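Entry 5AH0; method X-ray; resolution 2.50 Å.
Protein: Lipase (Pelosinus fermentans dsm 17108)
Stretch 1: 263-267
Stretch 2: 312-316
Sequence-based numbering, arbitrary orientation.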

# COMPACT_ATOMS: atom_id res chain seq x y z
N SER A 263 13.22 -4.52 -3.24
CA SER A 263 13.72 -3.65 -2.18
C SER A 263 14.39 -2.41 -2.74
O SER A 263 15.08 -2.47 -3.76
N THR A 264 14.16 -1.28 -2.07
CA THR A 264 14.71 0.00 -2.49
C THR A 264 15.66 0.58 -1.47
O THR A 264 15.54 0.32 -0.28
N CYS A 265 16.59 1.39 -1.95
CA CYS A 265 17.56 2.02 -1.08
C CYS A 265 18.07 3.25 -1.79
O CYS A 265 18.28 3.22 -3.00
N ALA A 266 18.23 4.35 -1.06
CA ALA A 266 18.70 5.58 -1.68
C ALA A 266 19.21 6.56 -0.65
O ALA A 266 18.74 6.59 0.48
N THR A 267 20.17 7.40 -1.04
CA THR A 267 20.45 8.56 -0.24
C THR A 267 19.92 9.73 -1.06
O THR A 267 20.36 9.98 -2.18
N LYS A 312 19.28 1.60 9.37
CA LYS A 312 19.50 2.94 8.84
C LYS A 312 19.33 3.07 7.32
O LYS A 312 18.81 4.08 6.85
N PRO A 313 19.74 2.06 6.53
CA PRO A 313 19.53 2.33 5.10
C PRO A 313 18.05 2.37 4.75
O PRO A 313 17.29 1.55 5.27
N ASN A 314 17.64 3.32 3.91
CA ASN A 314 16.23 3.46 3.59
C ASN A 314 16.01 4.12 2.23
O ASN A 314 16.96 4.51 1.56
N ASP A 315 14.74 4.22 1.82
CA ASP A 315 14.42 4.84 0.54
C ASP A 315 13.79 6.22 0.73
O ASP A 315 13.22 6.78 -0.21
N GLY A 316 13.89 6.76 1.95
CA GLY A 316 13.32 8.07 2.24
C GLY A 316 12.02 7.94 3.01
O GLY A 316 11.59 8.86 3.70

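The contact between these two stretches is small, burying 232 Å² summed over both sides, and combines polar links with one apolar pair; the backbones come closest at Cys265 and Asp315, whose CA atoms lie 4.5 Å apart.

Its one direct polar contact between side chains joins Thr264 and Asp315. The CA-to-CB bond of Thr264 points toward the other stretch, and chi1 near 53° (p) places OG1 2.8 Å from OD2 of Asp315. Asp315 approaches from a sideways CA-to-CB bond, also with a p rotamer (66°). Whether the threonine proton serves this carboxylate is not settled, since another acceptor lies within reach. A short hydroxyl side chain and a carboxylate suit this buried site because both carry polar atoms that find partners: each of these two oxygens is also hydrogen-bonded elsewhere in the structure.

A backbone hydrogen bond adds a second link, with Ala266 N donating to Asn314 O at 2.9 Å and an angle of 157°. The small methyl of Ala266 lies sideways and takes no part in this bond.

Apolar packing is limited to Cys265 and Pro313. Although the CA-to-CB bond of Cys265 points away, its t rotamer (-169°) leaves SG 3.9 Å from CB of Pro313, a van der Waals contact. The polarizable sulfur sits comfortably against the aliphatic ring, whose pucker is C-gamma exo.

Asn314 directs its CA-to-CB bond away and instead braces its own stretch. With chi1 at 67° (p), its amide works at both ends: ND2 donates to Lys312 O at 2.9 Å, while OD1 accepts from Gly316 N at 2.6 Å. An amide suits this role because it offers a donor and an acceptor together. Gly316 has a positive phi of 103°, and at its backbone angles a CB would jam against the carbonyl oxygen of Asp315, so glycine suits this backbone conformation. Ser263, Thr267 and the extended Lys312 side chain remain outside the contact.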

# COMPACT_ATOMS: atom_id res chain seq x y z
CB SER A 263 14.71 -4.41 -1.29
OG SER A 263 14.01 -5.28 -0.42
CB THR A 264 13.61 1.03 -2.73
OG1 THR A 264 12.79 1.10 -1.55
CG2 THR A 264 12.75 0.64 -3.93
CB CYS A 265 18.72 1.08 -0.75
SG CYS A 265 19.80 1.73 0.57
CB ALA A 266 17.58 6.21 -2.51
CB THR A 267 21.96 8.75 0.10
OG1 THR A 267 22.68 9.05 -1.08
CG2 THR A 267 22.56 7.50 0.74
CB LYS A 312 20.88 3.44 9.26
CG LYS A 312 20.97 3.80 10.75
CD LYS A 312 22.37 4.24 11.14
CE LYS A 312 22.42 4.71 12.59
NZ LYS A 312 23.82 4.97 13.06
CB PRO A 313 20.23 1.15 4.40
CG PRO A 313 21.18 0.60 5.43
CD PRO A 313 20.49 0.81 6.75
CB ASN A 314 15.53 4.25 4.69
CG ASN A 314 15.98 5.68 4.76
OD1 ASN A 314 15.44 6.55 4.07
ND2 ASN A 314 16.98 5.95 5.59
CB ASP A 315 13.48 3.95 -0.28
CG ASP A 315 12.08 3.78 0.36
OD1 ASP A 315 11.80 4.40 1.42
OD2 ASP A 315 11.24 3.04 -0.21